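Local coordinates for protein pectate lyase II (Xanthomonas campestris pv. campestris, PDB 2QY1) that probably cleaves pectate, the acidic polysaccharide of plant cell walls, as a secreted lyase of polysaccharide lyase family 1, at residues 53-58 / 149-154; 57-62 / 141-146; 114-119 / 134-139. The protein carries 2 engineered substitutions. One frame throughout, in Å; residues are numbered along the deposited sequence. Where two conformers were deposited one is given.

Contact 1 of 3, residues 53-58 / 149-154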
ATOM      1  N   LYS A  53       7.896   6.458 -23.763  1.00 24.26           N
ATOM      2  CA  LYS A  53       8.915   7.458 -24.087  1.00 24.55           C
ATOM      3  C   LYS A  53       8.629   8.816 -23.448  1.00 24.34           C
ATOM      4  O   LYS A  53       9.505   9.687 -23.393  1.00 24.43           O
ATOM      5  CB  LYS A  53       9.055   7.608 -25.605  1.00 24.74           C
ATOM      6  CG  LYS A  53       9.866   6.503 -26.284  1.00 25.89           C
ATOM      7  CD  LYS A  53       9.012   5.286 -26.618  1.00 26.99           C
ATOM      8  CE  LYS A  53       9.746   4.319 -27.536  1.00 27.69           C
ATOM      9  NZ  LYS A  53      10.897   3.634 -26.875  1.00 27.93           N
ATOM     10  N   ASP A  54       7.398   8.984 -22.971  1.00 23.85           N
ATOM     11  CA  ASP A  54       6.975  10.212 -22.314  1.00 23.35           C
ATOM     12  C   ASP A  54       6.113   9.859 -21.109  1.00 22.69           C
ATOM     13  O   ASP A  54       5.001   9.360 -21.257  1.00 22.50           O
ATOM     14  CB  ASP A  54       6.205  11.102 -23.297  1.00 23.61           C
ATOM     15  CG  ASP A  54       5.844  12.466 -22.713  1.00 24.30           C
ATOM     16  OD1 ASP A  54       6.378  12.847 -21.644  1.00 25.24           O
ATOM     17  OD2 ASP A  54       5.022  13.165 -23.343  1.00 24.54           O
ATOM     18  N   VAL A  55       6.656  10.111 -19.920  1.00 22.07           N
ATOM     19  CA  VAL A  55       5.961   9.874 -18.652  1.00 21.73           C
ATOM     20  C   VAL A  55       4.622  10.627 -18.606  1.00 20.98           C
ATOM     21  O   VAL A  55       3.651  10.161 -18.002  1.00 20.87           O
ATOM     22  CB  VAL A  55       6.877  10.263 -17.452  1.00 21.78           C
ATOM     23  CG1 VAL A  55       6.076  10.549 -16.197  1.00 22.52           C
ATOM     24  CG2 VAL A  55       7.903   9.161 -17.188  1.00 22.43           C
ATOM     25  N   CYS A  56       4.576  11.769 -19.286  1.00 20.23           N
ATOM     26  CA  CYS A  56       3.406  12.642 -19.275  1.00 19.52           C
ATOM     27  C   CYS A  56       2.311  12.281 -20.282  1.00 19.37           C
ATOM     28  O   CYS A  56       1.282  12.960 -20.365  1.00 19.22           O
ATOM     29  CB  CYS A  56       3.845  14.102 -19.397  1.00 19.44           C
ATOM     30  SG  CYS A  56       4.633  14.658 -17.873  1.00 18.59           S
ATOM     31  N   ALA A  57       2.527  11.198 -21.025  1.00 19.13           N
ATOM     32  CA  ALA A  57       1.505  10.658 -21.921  1.00 19.01           C
ATOM     33  C   ALA A  57       0.452   9.863 -21.151  1.00 18.90           C
ATOM     34  O   ALA A  57      -0.678   9.703 -21.617  1.00 18.75           O
ATOM     35  CB  ALA A  57       2.141   9.779 -22.991  1.00 19.09           C
ATOM     36  N   GLN A  58       0.825   9.388 -19.967  1.00 18.76           N
ATOM     37  CA  GLN A  58       0.028   8.397 -19.240  1.00 18.80           C
ATOM     38  C   GLN A  58      -1.296   8.922 -18.680  1.00 18.77           C
ATOM     39  O   GLN A  58      -2.333   8.274 -18.843  1.00 18.83           O
ATOM     40  CB  GLN A  58       0.862   7.730 -18.137  1.00 18.70           C
ATOM     41  CG  GLN A  58       2.160   7.074 -18.622  1.00 19.06           C
ATOM     42  CD  GLN A  58       1.935   6.125 -19.787  1.00 19.26           C
ATOM     43  OE1 GLN A  58       1.861   6.548 -20.947  1.00 19.05           O
ATOM     44  NE2 GLN A  58       1.829   4.837 -19.487  1.00 19.30           N
ATOM     45  N   ALA A 149      -2.690  15.259 -10.520  1.00 23.39           N
ATOM     46  CA  ALA A 149      -2.890  13.840 -10.790  1.00 22.33           C
ATOM     47  C   ALA A 149      -2.221  13.324 -12.067  1.00 21.76           C
ATOM     48  O   ALA A 149      -2.906  12.887 -12.995  1.00 21.24           O
ATOM     49  CB  ALA A 149      -4.388  13.536 -10.818  1.00 22.55           C
ATOM     50  N   SER A 150      -0.888  13.363 -12.111  1.00 20.94           N
ATOM     51  CA  SER A 150      -0.149  12.745 -13.215  1.00 20.57           C
ATOM     52  C   SER A 150      -0.215  11.225 -13.086  1.00 20.46           C
ATOM     53  O   SER A 150      -0.193  10.501 -14.087  1.00 20.25           O
ATOM     54  CB  SER A 150       1.306  13.224 -13.246  1.00 20.41           C
ATOM     55  OG  SER A 150       1.372  14.621 -13.477  1.00 20.10           O
ATOM     56  N   PHE A 151      -0.277  10.762 -11.839  1.00 20.34           N
ATOM     57  CA  PHE A 151      -0.525   9.364 -11.493  1.00 20.73           C
ATOM     58  C   PHE A 151      -1.428   9.327 -10.256  1.00 21.42           C
ATOM     59  O   PHE A 151      -1.800  10.382  -9.740  1.00 21.29           O
ATOM     60  CB  PHE A 151       0.799   8.623 -11.263  1.00 20.29           C
ATOM     61  CG  PHE A 151       1.673   8.571 -12.488  1.00 19.82           C
ATOM     62  CD1 PHE A 151       1.524   7.546 -13.422  1.00 18.53           C
ATOM     63  CD2 PHE A 151       2.616   9.569 -12.728  1.00 18.79           C
ATOM     64  CE1 PHE A 151       2.319   7.506 -14.569  1.00 19.02           C
ATOM     65  CE2 PHE A 151       3.411   9.542 -13.872  1.00 18.88           C
ATOM     66  CZ  PHE A 151       3.263   8.507 -14.794  1.00 19.15           C
ATOM     67  N   ASP A 152      -1.802   8.132  -9.800  1.00 22.19           N
ATOM     68  CA  ASP A 152      -2.690   8.002  -8.633  1.00 23.54           C
ATOM     69  C   ASP A 152      -2.035   7.195  -7.508  1.00 23.56           C
ATOM     70  O   ASP A 152      -0.821   7.246  -7.338  1.00 23.88           O
ATOM     71  CB  ASP A 152      -4.052   7.420  -9.043  1.00 24.04           C
ATOM     72  CG  ASP A 152      -4.997   7.207  -7.857  1.00 26.61           C
ATOM     73  OD1 ASP A 152      -5.302   6.039  -7.551  1.00 29.40           O
ATOM     74  OD2 ASP A 152      -5.432   8.198  -7.226  1.00 28.05           O
ATOM     75  N   GLY A 153      -2.842   6.450  -6.754  1.00 23.75           N
ATOM     76  CA  GLY A 153      -2.391   5.770  -5.546  1.00 23.69           C
ATOM     77  C   GLY A 153      -1.562   4.532  -5.797  1.00 23.56           C
ATOM     78  O   GLY A 153      -1.658   3.909  -6.855  1.00 23.53           O
ATOM     79  N   GLY A 154      -0.733   4.181  -4.817  1.00 23.52           N
ATOM     80  CA  GLY A 154       0.130   3.010  -4.926  1.00 23.34           C
ATOM     81  C   GLY A 154      -0.559   1.790  -4.354  1.00 23.50           C
ATOM     82  O   GLY A 154      -0.978   0.897  -5.096  1.00 23.84           O
TER
HETATM   83  O   HOH W   1       1.158  10.889 -16.733  1.00 10.72           O

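Contact 2 of 3, residues 57-62 / 141-146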
ATOM      1  N   ALA A  57       2.527  11.198 -21.025  1.00 19.13           N
ATOM      2  CA  ALA A  57       1.505  10.658 -21.921  1.00 19.01           C
ATOM      3  C   ALA A  57       0.452   9.863 -21.151  1.00 18.90           C
ATOM      4  O   ALA A  57      -0.678   9.703 -21.617  1.00 18.75           O
ATOM      5  CB  ALA A  57       2.141   9.779 -22.991  1.00 19.09           C
ATOM      6  N   GLN A  58       0.825   9.388 -19.967  1.00 18.76           N
ATOM      7  CA  GLN A  58       0.028   8.397 -19.240  1.00 18.80           C
ATOM      8  C   GLN A  58      -1.296   8.922 -18.680  1.00 18.77           C
ATOM      9  O   GLN A  58      -2.333   8.274 -18.843  1.00 18.83           O
ATOM     10  CB  GLN A  58       0.862   7.730 -18.137  1.00 18.70           C
ATOM     11  CG  GLN A  58       2.160   7.074 -18.622  1.00 19.06           C
ATOM     12  CD  GLN A  58       1.935   6.125 -19.787  1.00 19.26           C
ATOM     13  OE1 GLN A  58       1.861   6.548 -20.947  1.00 19.05           O
ATOM     14  NE2 GLN A  58       1.829   4.837 -19.487  1.00 19.30           N
ATOM     15  N   TRP A  59      -1.263  10.098 -18.052  1.00 18.65           N
ATOM     16  CA  TRP A  59      -2.444  10.642 -17.367  1.00 18.66           C
ATOM     17  C   TRP A  59      -3.609  10.905 -18.319  1.00 18.97           C
ATOM     18  O   TRP A  59      -4.775  10.858 -17.918  1.00 18.74           O
ATOM     19  CB  TRP A  59      -2.085  11.903 -16.563  1.00 18.40           C
ATOM     20  CG  TRP A  59      -1.806  13.138 -17.382  1.00 18.11           C
ATOM     21  CD1 TRP A  59      -0.595  13.551 -17.860  1.00 18.00           C
ATOM     22  CD2 TRP A  59      -2.758  14.128 -17.796  1.00 18.11           C
ATOM     23  NE1 TRP A  59      -0.734  14.730 -18.556  1.00 17.83           N
ATOM     24  CE2 TRP A  59      -2.052  15.106 -18.531  1.00 17.82           C
ATOM     25  CE3 TRP A  59      -4.142  14.278 -17.624  1.00 18.35           C
ATOM     26  CZ2 TRP A  59      -2.681  16.222 -19.091  1.00 17.98           C
ATOM     27  CZ3 TRP A  59      -4.769  15.391 -18.181  1.00 17.91           C
ATOM     28  CH2 TRP A  59      -4.037  16.346 -18.908  1.00 18.27           C
ATOM     29  N   LYS A  60      -3.262  11.155 -19.580  1.00 19.19           N
ATOM     30  CA  LYS A  60      -4.206  11.473 -20.647  1.00 20.04           C
ATOM     31  C   LYS A  60      -4.964  10.243 -21.147  1.00 19.73           C
ATOM     32  O   LYS A  60      -6.037  10.368 -21.745  1.00 19.94           O
ATOM     33  CB  LYS A  60      -3.448  12.089 -21.826  1.00 20.04           C
ATOM     34  CG  LYS A  60      -2.464  13.192 -21.448  1.00 21.07           C
ATOM     35  CD  LYS A  60      -1.679  13.672 -22.663  1.00 21.44           C
ATOM     36  CE  LYS A  60      -0.984  14.994 -22.390  1.00 23.30           C
ATOM     37  NZ  LYS A  60      -1.964  16.116 -22.364  1.00 25.35           N
ATOM     38  N   LEU A  61      -4.393   9.064 -20.911  1.00 19.44           N
ATOM     39  CA  LEU A  61      -4.939   7.813 -21.435  1.00 19.20           C
ATOM     40  C   LEU A  61      -5.869   7.141 -20.423  1.00 19.23           C
ATOM     41  O   LEU A  61      -5.733   7.371 -19.218  1.00 19.17           O
ATOM     42  CB  LEU A  61      -3.797   6.865 -21.829  1.00 19.10           C
ATOM     43  CG  LEU A  61      -2.846   7.369 -22.921  1.00 18.89           C
ATOM     44  CD1 LEU A  61      -1.594   6.503 -22.995  1.00 18.61           C
ATOM     45  CD2 LEU A  61      -3.546   7.425 -24.272  1.00 19.02           C
ATOM     46  N   PRO A  62      -6.829   6.325 -20.907  1.00 19.21           N
ATOM     47  CA  PRO A  62      -7.681   5.562 -19.988  1.00 19.26           C
ATOM     48  C   PRO A  62      -6.902   4.546 -19.159  1.00 19.30           C
ATOM     49  O   PRO A  62      -5.895   3.995 -19.624  1.00 19.15           O
ATOM     50  CB  PRO A  62      -8.672   4.847 -20.918  1.00 19.31           C
ATOM     51  CG  PRO A  62      -8.042   4.862 -22.259  1.00 19.40           C
ATOM     52  CD  PRO A  62      -7.200   6.099 -22.318  1.00 19.32           C
ATOM     53  N   THR A 141       7.341  13.496 -11.593  1.00 18.38           N
ATOM     54  CA  THR A 141       7.081  14.600 -12.511  1.00 18.10           C
ATOM     55  C   THR A 141       5.620  15.049 -12.428  1.00 18.07           C
ATOM     56  O   THR A 141       4.702  14.222 -12.387  1.00 18.14           O
ATOM     57  CB  THR A 141       7.469  14.227 -13.968  1.00 18.04           C
ATOM     58  OG1 THR A 141       8.887  14.044 -14.051  1.00 17.60           O
ATOM     59  CG2 THR A 141       7.060  15.316 -14.950  1.00 17.67           C
ATOM     60  N   LYS A 142       5.422  16.364 -12.376  1.00 17.86           N
ATOM     61  CA  LYS A 142       4.087  16.943 -12.382  1.00 17.87           C
ATOM     62  C   LYS A 142       3.776  17.473 -13.776  1.00 17.57           C
ATOM     63  O   LYS A 142       4.215  18.556 -14.167  1.00 17.17           O
ATOM     64  CB  LYS A 142       3.950  18.015 -11.296  1.00 18.24           C
ATOM     65  CG  LYS A 142       3.827  17.413  -9.905  1.00 19.78           C
ATOM     66  CD  LYS A 142       4.420  18.300  -8.826  1.00 22.78           C
ATOM     67  CE  LYS A 142       4.509  17.548  -7.490  1.00 23.60           C
ATOM     68  NZ  LYS A 142       5.326  16.288  -7.563  1.00 24.75           N
ATOM     69  N   CYS A 143       3.022  16.669 -14.521  1.00 17.20           N
ATOM     70  CA  CYS A 143       2.774  16.896 -15.941  1.00 16.97           C
ATOM     71  C   CYS A 143       1.909  18.109 -16.222  1.00 17.10           C
ATOM     72  O   CYS A 143       0.964  18.395 -15.480  1.00 16.81           O
ATOM     73  CB  CYS A 143       2.144  15.648 -16.559  1.00 16.81           C
ATOM     74  SG  CYS A 143       3.231  14.219 -16.465  1.00 16.88           S
ATOM     75  N   SER A 144       2.245  18.814 -17.303  1.00 17.11           N
ATOM     76  CA  SER A 144       1.490  19.974 -17.752  1.00 17.65           C
ATOM     77  C   SER A 144       0.017  19.620 -17.945  1.00 18.16           C
ATOM     78  O   SER A 144      -0.309  18.652 -18.635  1.00 17.76           O
ATOM     79  CB  SER A 144       2.072  20.516 -19.058  1.00 17.42           C
ATOM     80  OG  SER A 144       1.340  21.636 -19.525  1.00 16.88           O
ATOM     81  N   GLY A 145      -0.855  20.401 -17.309  1.00 18.99           N
ATOM     82  CA  GLY A 145      -2.303  20.242 -17.443  1.00 19.92           C
ATOM     83  C   GLY A 145      -2.944  19.125 -16.636  1.00 20.53           C
ATOM     84  O   GLY A 145      -4.171  19.007 -16.617  1.00 20.75           O
ATOM     85  N   ALA A 146      -2.130  18.312 -15.961  1.00 21.06           N
ATOM     86  CA  ALA A 146      -2.623  17.121 -15.257  1.00 21.66           C
ATOM     87  C   ALA A 146      -3.255  17.427 -13.898  1.00 22.18           C
ATOM     88  O   ALA A 146      -3.816  16.536 -13.254  1.00 22.21           O
ATOM     89  CB  ALA A 146      -1.504  16.090 -15.095  1.00 21.34           C
TER
HETATM   90  O   HOH W   2       1.117  16.645 -19.931  1.00 14.83           O

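Contact 3 of 3, residues 114-119 / 134-139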
ATOM      1  N   ASP A 114      -4.723   3.877 -10.353  0.50 23.50           N
ATOM      2  CA  ASP A 114      -4.464   3.194  -9.086  0.50 23.57           C
ATOM      3  C   ASP A 114      -3.758   1.868  -9.337  0.50 23.44           C
ATOM      4  O   ASP A 114      -4.171   1.088 -10.195  0.50 23.43           O
ATOM      5  CB  ASP A 114      -5.762   2.974  -8.297  0.50 23.66           C
ATOM      6  CG  ASP A 114      -5.556   3.065  -6.787  0.50 23.72           C
ATOM      7  OD1 ASP A 114      -6.409   3.685  -6.114  0.50 24.08           O
ATOM      8  OD2 ASP A 114      -4.553   2.525  -6.271  0.50 23.17           O
ATOM      9  N   SER A 115      -2.684   1.635  -8.590  1.00 23.49           N
ATOM     10  CA  SER A 115      -1.850   0.444  -8.753  1.00 23.30           C
ATOM     11  C   SER A 115      -2.481  -0.772  -8.084  1.00 22.83           C
ATOM     12  O   SER A 115      -2.779  -1.765  -8.742  1.00 22.45           O
ATOM     13  CB  SER A 115      -0.434   0.689  -8.227  1.00 23.46           C
ATOM     14  OG  SER A 115       0.237   1.666  -9.004  1.00 24.66           O
ATOM     15  N   ILE A 116      -2.671  -0.689  -6.773  1.00 22.43           N
ATOM     16  CA  ILE A 116      -3.359  -1.735  -6.024  1.00 22.16           C
ATOM     17  C   ILE A 116      -4.393  -1.049  -5.138  1.00 22.25           C
ATOM     18  O   ILE A 116      -4.040  -0.287  -4.235  1.00 22.42           O
ATOM     19  CB  ILE A 116      -2.375  -2.599  -5.192  1.00 22.16           C
ATOM     20  CG1 ILE A 116      -1.391  -3.332  -6.118  1.00 21.98           C
ATOM     21  CG2 ILE A 116      -3.134  -3.588  -4.299  1.00 22.00           C
ATOM     22  CD1 ILE A 116      -0.187  -3.957  -5.409  1.00 22.29           C
ATOM     23  N   SER A 117      -5.666  -1.303  -5.421  1.00 21.82           N
ATOM     24  CA  SER A 117      -6.750  -0.626  -4.725  1.00 21.91           C
ATOM     25  C   SER A 117      -7.735  -1.612  -4.123  1.00 21.74           C
ATOM     26  O   SER A 117      -8.235  -2.503  -4.812  1.00 21.74           O
ATOM     27  CB  SER A 117      -7.483   0.327  -5.674  1.00 22.10           C
ATOM     28  OG  SER A 117      -8.616   0.900  -5.045  1.00 22.73           O
ATOM     29  N   LEU A 118      -8.010  -1.434  -2.835  1.00 21.25           N
ATOM     30  CA  LEU A 118      -8.985  -2.239  -2.118  1.00 21.00           C
ATOM     31  C   LEU A 118     -10.125  -1.326  -1.692  1.00 21.32           C
ATOM     32  O   LEU A 118      -9.890  -0.285  -1.082  1.00 21.17           O
ATOM     33  CB  LEU A 118      -8.335  -2.883  -0.887  1.00 20.73           C
ATOM     34  CG  LEU A 118      -6.933  -3.491  -1.037  1.00 20.32           C
ATOM     35  CD1 LEU A 118      -6.401  -3.969   0.317  1.00 20.42           C
ATOM     36  CD2 LEU A 118      -6.915  -4.628  -2.059  1.00 19.16           C
ATOM     37  N   GLU A 119     -11.359  -1.697  -2.016  1.00 21.66           N
ATOM     38  CA  GLU A 119     -12.483  -0.802  -1.732  1.00 22.61           C
ATOM     39  C   GLU A 119     -13.784  -1.477  -1.331  1.00 22.11           C
ATOM     40  O   GLU A 119     -14.293  -2.361  -2.026  1.00 21.84           O
ATOM     41  CB  GLU A 119     -12.723   0.177  -2.893  1.00 22.70           C
ATOM     42  CG  GLU A 119     -12.328  -0.349  -4.264  1.00 24.34           C
ATOM     43  CD  GLU A 119     -12.253   0.745  -5.308  1.00 24.54           C
ATOM     44  OE1 GLU A 119     -13.236   1.502  -5.446  1.00 26.84           O
ATOM     45  OE2 GLU A 119     -11.210   0.840  -5.993  1.00 27.56           O
ATOM     46  N   ASN A 134       5.445  -6.875  -3.804  1.00 19.30           N
ATOM     47  CA  ASN A 134       5.199  -6.196  -5.066  1.00 19.47           C
ATOM     48  C   ASN A 134       6.126  -4.995  -5.190  1.00 19.74           C
ATOM     49  O   ASN A 134       6.570  -4.434  -4.181  1.00 19.67           O
ATOM     50  CB  ASN A 134       3.731  -5.759  -5.175  1.00 19.20           C
ATOM     51  CG  ASN A 134       2.759  -6.915  -4.991  1.00 19.79           C
ATOM     52  OD1 ASN A 134       2.644  -7.785  -5.852  1.00 19.75           O
ATOM     53  ND2 ASN A 134       2.056  -6.929  -3.860  1.00 19.56           N
ATOM     54  N   THR A 135       6.435  -4.618  -6.428  1.00 20.03           N
ATOM     55  CA  THR A 135       7.197  -3.399  -6.703  1.00 20.29           C
ATOM     56  C   THR A 135       6.297  -2.441  -7.475  1.00 20.45           C
ATOM     57  O   THR A 135       5.756  -2.796  -8.521  1.00 20.68           O
ATOM     58  CB  THR A 135       8.493  -3.703  -7.483  1.00 20.30           C
ATOM     59  OG1 THR A 135       9.334  -4.541  -6.683  1.00 20.26           O
ATOM     60  CG2 THR A 135       9.260  -2.421  -7.824  1.00 20.67           C
ATOM     61  N   VAL A 136       6.122  -1.236  -6.938  1.00 20.38           N
ATOM     62  CA  VAL A 136       5.214  -0.248  -7.521  1.00 20.16           C
ATOM     63  C   VAL A 136       5.976   1.054  -7.765  1.00 20.16           C
ATOM     64  O   VAL A 136       6.575   1.604  -6.841  1.00 20.13           O
ATOM     65  CB  VAL A 136       3.992   0.000  -6.594  1.00 20.10           C
ATOM     66  CG1 VAL A 136       3.076   1.091  -7.160  1.00 20.45           C
ATOM     67  CG2 VAL A 136       3.205  -1.297  -6.371  1.00 20.12           C
ATOM     68  N   PHE A 137       5.964   1.538  -9.006  1.00 20.02           N
ATOM     69  CA  PHE A 137       6.687   2.768  -9.350  1.00 20.18           C
ATOM     70  C   PHE A 137       5.999   3.609 -10.426  1.00 20.06           C
ATOM     71  O   PHE A 137       5.223   3.100 -11.231  1.00 20.08           O
ATOM     72  CB  PHE A 137       8.135   2.460  -9.756  1.00 20.36           C
ATOM     73  CG  PHE A 137       8.270   1.776 -11.091  1.00 20.88           C
ATOM     74  CD1 PHE A 137       8.195   0.388 -11.189  1.00 21.29           C
ATOM     75  CD2 PHE A 137       8.482   2.523 -12.251  1.00 21.28           C
ATOM     76  CE1 PHE A 137       8.322  -0.245 -12.422  1.00 21.36           C
ATOM     77  CE2 PHE A 137       8.606   1.899 -13.489  1.00 21.49           C
ATOM     78  CZ  PHE A 137       8.527   0.512 -13.572  1.00 21.19           C
ATOM     79  N   ALA A 138       6.293   4.903 -10.427  1.00 19.89           N
ATOM     80  CA  ALA A 138       5.789   5.805 -11.453  1.00 19.75           C
ATOM     81  C   ALA A 138       6.824   6.892 -11.708  1.00 19.72           C
ATOM     82  O   ALA A 138       7.974   6.594 -12.032  1.00 19.85           O
ATOM     83  CB  ALA A 138       4.451   6.406 -11.032  1.00 19.69           C
ATOM     84  N   SER A 139       6.409   8.145 -11.541  1.00 19.48           N
ATOM     85  CA  SER A 139       7.290   9.297 -11.670  1.00 19.39           C
ATOM     86  C   SER A 139       6.819  10.418 -10.752  1.00 19.36           C
ATOM     87  O   SER A 139       5.622  10.549 -10.477  1.00 19.26           O
ATOM     88  CB  SER A 139       7.323   9.787 -13.120  1.00 19.30           C
ATOM     89  OG  SER A 139       7.999  11.029 -13.236  1.00 19.29           O
TER
HETATM   90  O   HOH W   3       2.314   1.903 -10.746  1.00 11.50           O

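Contact 1 of 3, residues 53-58 / 149-154
The ring of Phe151 meets Val55 along its rim: CG1 of Val55 lies in the ring plane at the edge, 3.7 Å from Phe151 CE2. The valine side chain crosses the axis of the phenylalanine at about a right angle. With CG1 anti to the backbone N (chi1 158°) and beside its own carbonyl carbon, Val55 brings this methyl and its carbonyl oxygen to the same end of the ring, where Val55 O comes within 3.6 Å of Phe151 CZ. Gln58 flanks the ring near CE1, on the other side of CZ from CE2. Its CB sits 3.9 Å from Phe151 CE1, approaching obliquely, and its CG is 4.1 Å from the same carbon. Only the aliphatic part of the glutamine packs here. A bend at chi2 (-52°) carries the amide off, tilted 47° to the ring plane, and NE2 is bonded to Leu106 O.

Both segments are loops attached to the right-handed parallel beta-helix of pectate lyases. Residues 149-154 lead into strand 155-158, with Gly153 already making a backbone hydrogen bond to Ser115, while residues 53-58 belong to the loop that precedes strand 65-69.

No direct hydrogen bond crosses between them; a water bridges the backbones. The water donates to Val55 O at 2.9 Å and to Ser150 O at 3.0 Å. Val55 O, besides touching the ring, is thus given a hydrogen-bond donor. The loop bearing Val55 is shaped by an Asx turn, in which Cys56 N donates to Asp54 OD1 from above the carboxylate plane, at 3.2 Å. Cys56 in turn is joined by its disulfide to Cys143, whose backbone N is held by Ser150 OG.

Contact 2 of 3, residues 57-62 / 141-146
Trp59 lays one face of its indole over the methyl group of Ala146. The CB of Ala146 stands 3.5 Å from the centroid of the five-membered ring of Trp59, just 8° off the ring normal, which makes a nearly upright CH-pi contact. On the opposite face Lys60 CG sits 3.5 Å above the Trp59 ring plane, so the indole is sandwiched between the alanine methyl and the aliphatic chain of its own neighbour. The ring is swung out to this place by a chi1 of 72°, with CG held between the backbone N and the carbonyl carbon.

Further partners approach obliquely. Cys143 CB is 3.6 Å from Trp59 NE1. Cys143 SG makes a longer, oblique sulfur-aromatic contact, 5.1 Å from the centroid of the five-membered ring of Trp59. The benzo part of the indole meets backbone oxygens: Trp59 CZ2 lies 3.4 Å from Ser144 O, and Trp59 CH2 is 3.5 Å from Gly145 O.

The indole N-H is satisfied through a water lying in the ring plane. Trp59 NE1 donates to it at 3.0 Å, and it passes a hydrogen bond on to Ser144 O at 2.8 Å, which probably helps to hold the indole's rotation.

Two beta turns present these groups, type I from Gln58 to Leu61 and type II from Cys143 to Ala146; Gly145 takes the third position of the latter, which calls for a positive phi (79°). Together they form a surface junction of two long loops that project from a parallel beta-helix and are cross-linked by the Cys56-Cys143 disulfide.

Contact 3 of 3, residues 114-119 / 134-139
Ser115 and Val136 form the close-packed part of this contact. One methyl of the valine, CG1, lies 3.4 Å from Ser115 OG and 3.7 Å from Ser115 CB, so it rests against the whole CB-OG arm of the serine. That methyl is anti to the backbone N of Val136 (chi1 177°), which leaves CG2 to face Ile116. There the fit is looser: Ile116 CD1 is 4.4 Å from Val136 CG2. The same CD1 reaches Asn134 ND2 at 4.0 Å, with the two side chains slanting past one another.

These residues meet inside the parallel beta-helix. Strand 116-119 runs in one stack of parallel strands, between 87-91 and 155-158, and strand 129-137 in another, between 97-105 and 164-174; the contact spans the interior between the two stacks, and Ile116 packs on Ile99 and Ile104 as well. Asn134 accepts from Met102 N through OD1, donates through ND2 to Ile99 O, and its backbone N is bonded to Asn169 OD1. Asparagine amides bridging successive coils in this way recall the asparagine ladder of pectate lyases, although here the bonds run from side chain to backbone. With both ends of its amide bonded to strand 97-105, the group that Ile116 leans on is held in orientation.

Toward Phe137 the link between the segments runs through water. A water molecule, 2.7 Å from Ser115 OG, donates to Phe137 O across a longer 3.2 Å. The hydroxyl has a second partner in Tyr174 OH, and the tyrosine side chain also lies against Val136.

Contacts 1 and 2 form one loop junction. They share Ala57 and Gln58, their centres lie about 5 Å apart, and the disulfide of Cys56 SG and Cys143 SG, at 2.0 Å, ties a segment of each to the other. Ser150 O also packs on Trp59 CB at 3.4 Å. Contact 3 lies deeper in the beta-helix, its centre about 12 Å from that of contact 1 and about 17 Å from that of contact 2. Residues 149-154 run from contact 1 to contact 3, where Gly154 O is probably hydrogen-bonded to Ile116 N (2.9 Å). One conformer of Asp114 lies close to the carboxylates of Asp152 and Asp156; relatives bind calcium through such aspartates, a role unproven here.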